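Local coordinates for dihydrofolate reductase (Enterococcus faecalis, PDB 4M7U), which reduces 7,8-dihydrofolate to tetrahydrofolate with NADPH as cofactor, a step that probably feeds glycine, purine and DNA precursor synthesis, at residues L83-H86 and E90-A93; A53-M58 and P75-E80; A12-A15 and V21-K24. All coordinates share one frame; numbering follows the deposited sequence.

Along the chain the contacts follow one another without overlap: interaction 3 comes first, then interaction 2, then interaction 1. Interactions 1 and 2 have centres about 13 Å apart and touch through Val-84, Tyr-77 and Gln-78, and both reach the bound NADP, interaction 1 at its adenine and interaction 2 at its adenosine-side phosphate. Interaction 3 stands about 21 Å from interaction 1 and 18 Å from interaction 2, centre to centre, touching neither. Interactions 1 and 3 are nevertheless tied to one mixed sheet, through edge strand 83-85 and inner strand 9-17. The adenosine end and the active-site loop are thus built at separate places on one framework.

Interaction 1: L83-H86 and E90-A93; sequences LVMH and EILA. With NAP (NADP nicotinamide-adenine-dinucleotide phosphate), chain B.
Glu-90 reaches from the helix back to the strand end and receives the backbone N-H of His-86, with His-86 N to Glu-90 OE1 at 2.8 Å and an N-H...O angle of 154°. The donor sits well above the carboxylate plane, 47° out of it, so the bond is short but not aligned with the flat of the group. The other oxygen serves a water: Glu-90 OE2 lies 2.7 Å from the oxygen of water 1, which donates both to it and, over 3.3 Å, to Val-84 O. One carboxylate thereby secures two backbone positions of the strand end, one directly and one through solvent. The same group rests on Met-85, with Glu-90 OE2 3.4 Å from Met-85 CG, and beyond this the extended thioether chain brings Met-85 SD to 3.9 Å from Ile-91 CD1, crossing it obliquely.

Glu-90 holds CG opposite its own backbone N (chi1 -150°) and is extended beyond it, which gives the reach to His-86. Its backbone N is hydrogen-bonded to Ser-87 OG in the first turn, where the helix start would be expected to steady the negative charge. The His-86 side chain leaves its backbone away from the helix but stays alongside the carboxylate, CB being 3.8 Å from Glu-90 OE1, and its ND1 is hydrogen-bonded to Thr-72 O. On the cofactor side, His-86 O approaches the adenine carbon C2A of NADP at 3.3 Å, placing the turn in the ligand pocket.

Strand 83-85 is an edge of the mixed sheet, bonded to strand 67-71, and helix 88-97 leads on to strand 101-104 in a beta-alpha-beta crossover. Ile-91 packs on Ile-69 and Leu-71 of strand 67-71, while Met-85 is also flanked by Ile-69 and by Tyr-94 of the helix.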
loop_
_atom_site.group_PDB
_atom_site.type_symbol
_atom_site.label_atom_id
_atom_site.label_comp_id
_atom_site.label_asym_id
_atom_site.label_seq_id
_atom_site.Cartn_x
_atom_site.Cartn_y
_atom_site.Cartn_z
ATOM N N LEU A 83 -1.981 -15.574 -2.050
ATOM C CA LEU A 83 -0.673 -16.186 -2.014
ATOM C C LEU A 83 -0.086 -15.784 -0.663
ATOM O O LEU A 83 -0.399 -14.713 -0.133
ATOM C CB LEU A 83 0.203 -15.647 -3.149
ATOM C CG LEU A 83 -0.350 -15.865 -4.560
ATOM C CD1 LEU A 83 0.591 -15.325 -5.636
ATOM C CD2 LEU A 83 -0.561 -17.339 -4.759
ATOM N N VAL A 84 0.751 -16.644 -0.101
ATOM C CA VAL A 84 1.431 -16.339 1.144
ATOM C C VAL A 84 2.908 -16.420 0.865
ATOM O O VAL A 84 3.365 -17.389 0.273
ATOM C CB VAL A 84 1.099 -17.371 2.230
ATOM C CG1 VAL A 84 1.891 -17.072 3.485
ATOM C CG2 VAL A 84 -0.391 -17.359 2.542
ATOM N N MET A 85 3.666 -15.403 1.255
ATOM C CA MET A 85 5.112 -15.430 1.040
ATOM C C MET A 85 5.832 -15.066 2.328
ATOM O O MET A 85 5.200 -14.572 3.278
ATOM C CB MET A 85 5.528 -14.514 -0.130
ATOM C CG MET A 85 5.045 -14.992 -1.494
ATOM S SD MET A 85 5.572 -13.952 -2.886
ATOM C CE MET A 85 4.482 -14.603 -4.180
ATOM N N HIS A 86 7.144 -15.298 2.372
ATOM C CA HIS A 86 7.829 -15.279 3.665
ATOM C C HIS A 86 9.085 -14.418 3.739
ATOM O O HIS A 86 9.849 -14.516 4.697
ATOM C CB HIS A 86 8.164 -16.708 4.099
ATOM C CG HIS A 86 6.999 -17.642 4.046
ATOM N ND1 HIS A 86 6.060 -17.718 5.050
ATOM C CD2 HIS A 86 6.615 -18.536 3.101
ATOM C CE1 HIS A 86 5.151 -18.622 4.732
ATOM N NE2 HIS A 86 5.461 -19.132 3.559
ATOM N N GLU A 90 11.508 -12.925 -1.659
ATOM C CA GLU A 90 10.449 -13.678 -2.327
ATOM C C GLU A 90 9.459 -12.743 -3.028
ATOM O O GLU A 90 9.064 -13.005 -4.165
ATOM C CB GLU A 90 9.721 -14.574 -1.312
ATOM C CG GLU A 90 9.138 -15.865 -1.883
ATOM C CD GLU A 90 8.349 -16.670 -0.842
ATOM O OE1 GLU A 90 8.642 -16.540 0.367
ATOM O OE2 GLU A 90 7.418 -17.421 -1.229
ATOM N N ILE A 91 9.070 -11.657 -2.353
ATOM C CA ILE A 91 8.220 -10.627 -2.954
ATOM C C ILE A 91 8.898 -10.039 -4.195
ATOM O O ILE A 91 8.278 -9.897 -5.247
ATOM C CB ILE A 91 7.926 -9.464 -1.971
ATOM C CG1 ILE A 91 7.143 -9.949 -0.745
ATOM C CG2 ILE A 91 7.166 -8.331 -2.678
ATOM C CD1 ILE A 91 5.770 -10.510 -1.065
ATOM N N LEU A 92 10.180 -9.706 -4.078
ATOM C CA LEU A 92 10.899 -9.089 -5.200
ATOM C C LEU A 92 11.040 -10.024 -6.410
ATOM O O LEU A 92 11.033 -9.574 -7.564
ATOM C CB LEU A 92 12.260 -8.562 -4.738
ATOM C CG LEU A 92 12.154 -7.400 -3.746
ATOM C CD1 LEU A 92 13.530 -6.922 -3.292
ATOM C CD2 LEU A 92 11.368 -6.258 -4.371
ATOM N N ALA A 93 11.139 -11.326 -6.150
ATOM C CA ALA A 93 11.272 -12.290 -7.233
ATOM C C ALA A 93 9.971 -12.426 -8.008
ATOM O O ALA A 93 9.976 -12.552 -9.238
ATOM C CB ALA A 93 11.723 -13.642 -6.694
HETATM P PA NAP B . 1.963 -4.998 8.968
HETATM O O1A NAP B . 3.163 -4.310 8.247
HETATM O O2A NAP B . 0.689 -4.929 8.147
HETATM O O5B NAP B . 2.284 -6.516 9.174
HETATM C C5B NAP B . 3.413 -6.902 9.903
HETATM C C4B NAP B . 3.682 -8.365 9.745
HETATM O O4B NAP B . 3.884 -8.830 8.335
HETATM C C3B NAP B . 4.702 -9.078 10.598
HETATM O O3B NAP B . 4.533 -9.202 11.960
HETATM C C2B NAP B . 4.964 -10.302 9.804
HETATM O O2B NAP B . 4.135 -11.397 9.944
HETATM C C1B NAP B . 5.128 -9.631 8.457
HETATM N N9A NAP B . 6.255 -9.311 7.637
HETATM C C8A NAP B . 6.653 -8.069 7.357
HETATM N N7A NAP B . 7.897 -8.170 6.669
HETATM C C5A NAP B . 8.235 -9.522 6.581
HETATM C C6A NAP B . 9.340 -10.169 6.014
HETATM N N6A NAP B . 10.375 -9.394 5.381
HETATM N N1A NAP B . 9.400 -11.497 6.076
HETATM C C2A NAP B . 8.406 -12.231 6.673
HETATM N N3A NAP B . 7.307 -11.590 7.239
HETATM C C4A NAP B . 7.255 -10.250 7.174
HETATM O O3 NAP B . 1.723 -4.399 10.412
HETATM P PN NAP B . 2.119 -2.938 10.887
HETATM O O1N NAP B . 3.672 -2.821 10.990
HETATM O O2N NAP B . 1.593 -1.862 9.962
HETATM O O5D NAP B . 1.403 -2.766 12.289
HETATM C C5D NAP B . 0.221 -3.503 12.494
HETATM C C4D NAP B . -0.124 -3.913 13.914
HETATM O O4D NAP B . 0.812 -3.590 15.017
HETATM C C3D NAP B . -1.537 -3.712 14.461
HETATM O O3D NAP B . -2.301 -4.767 14.714
HETATM C C2D NAP B . -1.379 -2.719 15.578
HETATM O O2D NAP B . -2.331 -2.600 16.570
HETATM C C1D NAP B . 0.077 -2.773 15.992
HETATM N N1N NAP B . 0.782 -1.775 16.758
HETATM C C2N NAP B . 0.487 -1.347 18.116
HETATM C C3N NAP B . 1.413 -0.358 18.834
HETATM C C7N NAP B . 1.494 -0.479 20.313
HETATM O O7N NAP B . 1.488 -1.600 20.804
HETATM N N7N NAP B . 1.161 0.643 21.128
HETATM C C4N NAP B . 2.450 0.472 18.035
HETATM C C5N NAP B . 2.481 0.148 16.516
HETATM C C6N NAP B . 1.518 -0.881 15.896
HETATM P P2B NAP B . 4.473 -12.429 11.080
HETATM O O1X NAP B . 4.431 -11.704 12.465
HETATM O O2X NAP B . 3.371 -13.533 11.060
HETATM O O3X NAP B . 5.852 -12.995 10.830
HETATM O O HOH W 1 5.888 -19.394 -0.269
#

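Interaction 2: A53-M58 and P75-E80; sequences ATFEGM and PDYQAE. With NAP (NADP nicotinamide-adenine-dinucleotide phosphate), chain B.
Tyr-77 and Glu-56 make the polar part of the contact: the phenol donates from Tyr-77 OH to Glu-56 OE2 over 2.6 Å. The acceptor is met on its anti side, 16° out of the carboxylate plane, and carboxylate and ring planes differ by 39°. The two side chains arrive from opposite directions, one from the helix and one from the loop. The second carboxylate oxygen, OE1, forms a salt bridge with Arg-52 NH1. Because Arg-52 NE in turn bonds the cofactor, Glu-56 acts as a second-shell group that probably steadies this arginine.

The apolar part is an edge contact. With CG anti to its backbone N (chi1 179°), Phe-55 points its ring at the loop, and Ala-79 CB meets the rim at 3.4 Å from Phe-55 CE2. Tyr-77 OH lies in the plane of that ring, 3.8 Å from Phe-55 CD2, so the phenol oxygen touches the benzyl edge while it bonds the carboxylate. Cys-60 and Val-82 pack around Phe-55 as well.

These residues join helix 52-57 to the loop between strands 67-71 and 83-85, on the adenosine side of the dihydrofolate reductase fold.

Direct cofactor bonds come from the helix start, where backbone N-H groups meet a phosphate. Thr-54 N lies 3.1 Å from NADP O2A, and Thr-54 OG1 donates to the same oxygen at 2.5 Å, giving it two grips from one residue. Ala-53 N adds a weak bond to NADP O5B at 3.4 Å.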
loop_
_atom_site.group_PDB
_atom_site.type_symbol
_atom_site.label_atom_id
_atom_site.label_comp_id
_atom_site.label_asym_id
_atom_site.label_seq_id
_atom_site.Cartn_x
_atom_site.Cartn_y
_atom_site.Cartn_z
ATOM N N ALA A 53 -0.550 -8.420 9.623
ATOM C CA ALA A 53 -1.410 -7.703 10.572
ATOM C C ALA A 53 -2.482 -6.890 9.859
ATOM O O ALA A 53 -3.645 -6.850 10.293
ATOM C CB ALA A 53 -0.586 -6.815 11.484
ATOM N N THR A 54 -2.083 -6.236 8.770
ATOM C CA THR A 54 -3.015 -5.486 7.929
ATOM C C THR A 54 -4.035 -6.415 7.281
ATOM O O THR A 54 -5.229 -6.111 7.239
ATOM C CB THR A 54 -2.251 -4.719 6.819
ATOM O OG1 THR A 54 -1.410 -3.733 7.424
ATOM C CG2 THR A 54 -3.197 -4.034 5.862
ATOM N N PHE A 55 -3.562 -7.548 6.766
ATOM C CA PHE A 55 -4.450 -8.522 6.146
ATOM C C PHE A 55 -5.529 -8.959 7.134
ATOM O O PHE A 55 -6.719 -8.987 6.810
ATOM C CB PHE A 55 -3.672 -9.744 5.679
ATOM C CG PHE A 55 -4.540 -10.805 5.058
ATOM C CD1 PHE A 55 -5.266 -10.535 3.907
ATOM C CD2 PHE A 55 -4.634 -12.071 5.623
ATOM C CE1 PHE A 55 -6.069 -11.514 3.327
ATOM C CE2 PHE A 55 -5.430 -13.040 5.049
ATOM C CZ PHE A 55 -6.148 -12.764 3.902
ATOM N N GLU A 56 -5.109 -9.291 8.345
ATOM C CA GLU A 56 -6.053 -9.733 9.355
ATOM C C GLU A 56 -6.965 -8.577 9.813
ATOM O O GLU A 56 -8.122 -8.796 10.149
ATOM C CB GLU A 56 -5.307 -10.413 10.511
ATOM C CG GLU A 56 -4.519 -11.628 10.023
ATOM C CD GLU A 56 -3.787 -12.372 11.126
ATOM O OE1 GLU A 56 -3.497 -11.765 12.182
ATOM O OE2 GLU A 56 -3.496 -13.581 10.927
ATOM N N GLY A 57 -6.454 -7.347 9.791
ATOM C CA GLY A 57 -7.282 -6.190 10.087
ATOM C C GLY A 57 -8.428 -6.012 9.101
ATOM O O GLY A 57 -9.418 -5.361 9.417
ATOM N N MET A 58 -8.279 -6.585 7.908
ATOM C CA MET A 58 -9.292 -6.547 6.855
ATOM C C MET A 58 -10.202 -7.776 6.927
ATOM O O MET A 58 -10.905 -8.094 5.966
ATOM C CB MET A 58 -8.623 -6.539 5.468
ATOM C CG MET A 58 -7.762 -5.323 5.134
ATOM S SD MET A 58 -7.082 -5.395 3.445
ATOM C CE MET A 58 -8.338 -4.522 2.496
ATOM N N PRO A 75 5.629 -20.306 8.433
ATOM C CA PRO A 75 5.687 -21.204 7.266
ATOM C C PRO A 75 4.352 -21.862 6.978
ATOM O O PRO A 75 4.117 -22.328 5.860
ATOM C CB PRO A 75 6.662 -22.308 7.704
ATOM C CG PRO A 75 7.289 -21.823 8.960
ATOM C CD PRO A 75 6.348 -20.858 9.589
ATOM N N ASP A 76 3.498 -21.928 7.995
ATOM C CA ASP A 76 2.247 -22.656 7.885
ATOM C C ASP A 76 1.035 -21.749 7.710
ATOM O O ASP A 76 -0.099 -22.218 7.701
ATOM C CB ASP A 76 2.051 -23.526 9.123
ATOM C CG ASP A 76 3.157 -24.538 9.287
ATOM O OD1 ASP A 76 3.637 -25.042 8.251
ATOM O OD2 ASP A 76 3.553 -24.817 10.442
ATOM N N TYR A 77 1.263 -20.450 7.569
ATOM C CA TYR A 77 0.138 -19.539 7.484
ATOM C C TYR A 77 -0.623 -19.771 6.188
ATOM O O TYR A 77 -0.049 -19.717 5.093
ATOM C CB TYR A 77 0.612 -18.093 7.551
ATOM C CG TYR A 77 -0.503 -17.106 7.781
ATOM C CD1 TYR A 77 -0.925 -16.802 9.069
ATOM C CD2 TYR A 77 -1.130 -16.480 6.718
ATOM C CE1 TYR A 77 -1.940 -15.898 9.289
ATOM C CE2 TYR A 77 -2.152 -15.565 6.923
ATOM C CZ TYR A 77 -2.553 -15.280 8.204
ATOM O OH TYR A 77 -3.567 -14.374 8.421
ATOM N N GLN A 78 -1.915 -20.047 6.300
ATOM C CA GLN A 78 -2.749 -20.018 5.103
ATOM C C GLN A 78 -4.033 -19.238 5.351
ATOM O O GLN A 78 -4.543 -19.176 6.472
ATOM C CB GLN A 78 -3.026 -21.420 4.528
ATOM C CG GLN A 78 -1.834 -22.080 3.805
ATOM C CD GLN A 78 -1.269 -21.231 2.663
ATOM O OE1 GLN A 78 -1.995 -20.473 2.018
ATOM N NE2 GLN A 78 0.040 -21.346 2.426
ATOM N N ALA A 79 -4.506 -18.596 4.293
ATOM C CA ALA A 79 -5.718 -17.819 4.339
ATOM C C ALA A 79 -6.483 -18.131 3.066
ATOM O O ALA A 79 -6.001 -18.873 2.205
ATOM C CB ALA A 79 -5.391 -16.350 4.415
ATOM N N GLU A 80 -7.674 -17.567 2.938
ATOM C CA GLU A 80 -8.486 -17.859 1.771
ATOM C C GLU A 80 -8.167 -16.921 0.616
ATOM O O GLU A 80 -8.200 -15.702 0.775
ATOM C CB GLU A 80 -9.978 -17.806 2.127
ATOM C CG GLU A 80 -10.372 -18.747 3.279
ATOM C CD GLU A 80 -9.906 -20.187 3.069
ATOM O OE1 GLU A 80 -10.078 -20.720 1.946
ATOM O OE2 GLU A 80 -9.364 -20.785 4.029
HETATM P PA NAP B . 1.963 -4.998 8.968
HETATM O O1A NAP B . 3.163 -4.310 8.247
HETATM O O2A NAP B . 0.689 -4.929 8.147
HETATM O O5B NAP B . 2.284 -6.516 9.174
HETATM C C5B NAP B . 3.413 -6.902 9.903
HETATM C C4B NAP B . 3.682 -8.365 9.745
HETATM O O4B NAP B . 3.884 -8.830 8.335
HETATM C C3B NAP B . 4.702 -9.078 10.598
HETATM O O3B NAP B . 4.533 -9.202 11.960
HETATM C C2B NAP B . 4.964 -10.302 9.804
HETATM O O2B NAP B . 4.135 -11.397 9.944
HETATM C C1B NAP B . 5.128 -9.631 8.457
HETATM N N9A NAP B . 6.255 -9.311 7.637
HETATM C C8A NAP B . 6.653 -8.069 7.357
HETATM N N7A NAP B . 7.897 -8.170 6.669
HETATM C C5A NAP B . 8.235 -9.522 6.581
HETATM C C6A NAP B . 9.340 -10.169 6.014
HETATM N N6A NAP B . 10.375 -9.394 5.381
HETATM N N1A NAP B . 9.400 -11.497 6.076
HETATM C C2A NAP B . 8.406 -12.231 6.673
HETATM N N3A NAP B . 7.307 -11.590 7.239
HETATM C C4A NAP B . 7.255 -10.250 7.174
HETATM O O3 NAP B . 1.723 -4.399 10.412
HETATM P PN NAP B . 2.119 -2.938 10.887
HETATM O O1N NAP B . 3.672 -2.821 10.990
HETATM O O2N NAP B . 1.593 -1.862 9.962
HETATM O O5D NAP B . 1.403 -2.766 12.289
HETATM C C5D NAP B . 0.221 -3.503 12.494
HETATM C C4D NAP B . -0.124 -3.913 13.914
HETATM O O4D NAP B . 0.812 -3.590 15.017
HETATM C C3D NAP B . -1.537 -3.712 14.461
HETATM O O3D NAP B . -2.301 -4.767 14.714
HETATM C C2D NAP B . -1.379 -2.719 15.578
HETATM O O2D NAP B . -2.331 -2.600 16.570
HETATM C C1D NAP B . 0.077 -2.773 15.992
HETATM N N1N NAP B . 0.782 -1.775 16.758
HETATM C C2N NAP B . 0.487 -1.347 18.116
HETATM C C3N NAP B . 1.413 -0.358 18.834
HETATM C C7N NAP B . 1.494 -0.479 20.313
HETATM O O7N NAP B . 1.488 -1.600 20.804
HETATM N N7N NAP B . 1.161 0.643 21.128
HETATM C C4N NAP B . 2.450 0.472 18.035
HETATM C C5N NAP B . 2.481 0.148 16.516
HETATM C C6N NAP B . 1.518 -0.881 15.896
HETATM P P2B NAP B . 4.473 -12.429 11.080
HETATM O O1X NAP B . 4.431 -11.704 12.465
HETATM O O2X NAP B . 3.371 -13.533 11.060
HETATM O O3X NAP B . 5.852 -12.995 10.830
#

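Interaction 3: A12-A15 and V21-K24; sequences AIWA and VIGK
The active-site loop that follows the first strand of the dihydrofolate reductase fold returns at Ile-22 to touch Trp-14 and Ala-15 of strand 9-17. Segment 21-23 is not paired with this strand: their axes pass 8.0 Å apart at 98°, close to perpendicular. It pairs with strand 134-135 instead, where Ile-22 and Gly-23 both face Thr-134 in a classic beta bulge.

A single methyl does most of the touching. Ile-22 CG2 lies 3.5 Å from Ala-15 O and 3.9 Å from Trp-14 CD1, approaching the indole obliquely. Its placement follows from the first torsion: CG1 sits between backbone N and carbonyl carbon (chi1 58°), which puts CG2 beside the N, facing strand 9-17. The Trp-14 side chain is fixed from other directions, since its NE1 is hydrogen-bonded to Gln-16 OE1, its ring is stacked with that of Phe-136, and Phe-111 meets it at an inclined angle. Asp-17 OD1 bonds Val-21 N and so ties the loop's return to the residues just after segment 12-15.

Ala-15 and Ile-22 are both NADP-binding positions of this protein, yet in this complex the carboxamide of NADP lies far from Ala-15 O. The nicotinamide is therefore not docked at that carbonyl here. No hydrogen bond crosses between segments 12-15 and 21-24, which bury 94 Å² in all; between these two segments the touching is van der Waals packing, mainly of one methyl, so it would put little restraint of its own on a shift of the loop against the strand.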
loop_
_atom_site.group_PDB
_atom_site.type_symbol
_atom_site.label_atom_id
_atom_site.label_comp_id
_atom_site.label_asym_id
_atom_site.label_seq_id
_atom_site.Cartn_x
_atom_site.Cartn_y
_atom_site.Cartn_z
ATOM N N ALA A 12 3.971 1.930 -4.004
ATOM C CA ALA A 12 3.376 1.902 -2.669
ATOM C C ALA A 12 2.183 2.866 -2.655
ATOM O O ALA A 12 2.279 4.003 -3.144
ATOM C CB ALA A 12 4.398 2.281 -1.607
ATOM N N ILE A 13 1.052 2.405 -2.126
ATOM C CA ILE A 13 -0.146 3.240 -2.051
ATOM C C ILE A 13 -0.728 3.231 -0.642
ATOM O O ILE A 13 -0.847 2.177 -0.011
ATOM C CB ILE A 13 -1.222 2.801 -3.065
ATOM C CG1 ILE A 13 -2.403 3.777 -3.038
ATOM C CG2 ILE A 13 -1.724 1.420 -2.733
ATOM C CD1 ILE A 13 -3.361 3.596 -4.191
ATOM N N TRP A 14 -1.071 4.405 -0.127
ATOM C CA TRP A 14 -1.652 4.462 1.205
ATOM C C TRP A 14 -2.366 5.773 1.423
ATOM O O TRP A 14 -2.155 6.738 0.675
ATOM C CB TRP A 14 -0.593 4.222 2.299
ATOM C CG TRP A 14 0.313 5.384 2.588
ATOM C CD1 TRP A 14 0.189 6.296 3.605
ATOM C CD2 TRP A 14 1.484 5.763 1.839
ATOM N NE1 TRP A 14 1.215 7.216 3.532
ATOM C CE2 TRP A 14 2.010 6.916 2.463
ATOM C CE3 TRP A 14 2.130 5.232 0.717
ATOM C CZ2 TRP A 14 3.179 7.542 1.992
ATOM C CZ3 TRP A 14 3.276 5.855 0.247
ATOM C CH2 TRP A 14 3.792 7.004 0.888
ATOM N N ALA A 15 -3.232 5.782 2.434
ATOM C CA ALA A 15 -3.824 7.012 2.931
ATOM C C ALA A 15 -3.340 7.199 4.360
ATOM O O ALA A 15 -3.225 6.227 5.121
ATOM C CB ALA A 15 -5.339 6.942 2.893
ATOM N N VAL A 21 -0.904 8.926 10.915
ATOM C CA VAL A 21 -1.691 7.728 11.269
ATOM C C VAL A 21 -2.202 7.002 10.024
ATOM O O VAL A 21 -2.803 7.636 9.142
ATOM C CB VAL A 21 -2.937 8.056 12.149
ATOM C CG1 VAL A 21 -3.763 6.793 12.372
ATOM C CG2 VAL A 21 -2.532 8.672 13.499
ATOM N N ILE A 22 -1.989 5.681 9.961
ATOM C CA ILE A 22 -2.515 4.846 8.865
ATOM C C ILE A 22 -3.475 3.747 9.323
ATOM O O ILE A 22 -4.181 3.142 8.510
ATOM C CB ILE A 22 -1.400 4.172 8.041
ATOM C CG1 ILE A 22 -0.503 3.305 8.942
ATOM C CG2 ILE A 22 -0.605 5.213 7.258
ATOM C CD1 ILE A 22 0.499 2.433 8.168
ATOM N N GLY A 23 -3.500 3.486 10.621
ATOM C CA GLY A 23 -4.392 2.473 11.149
ATOM C C GLY A 23 -4.598 2.518 12.655
ATOM O O GLY A 23 -3.835 3.160 13.395
ATOM N N LYS A 24 -5.651 1.838 13.097
ATOM C CA LYS A 24 -5.970 1.674 14.511
ATOM C C LYS A 24 -6.626 0.313 14.729
ATOM O O LYS A 24 -7.692 0.046 14.153
ATOM C CB LYS A 24 -6.944 2.755 14.962
ATOM C CG LYS A 24 -7.535 2.493 16.346
ATOM C CD LYS A 24 -8.511 3.576 16.764
ATOM C CE LYS A 24 -8.725 3.587 18.293
ATOM N NZ LYS A 24 -9.332 2.335 18.845
#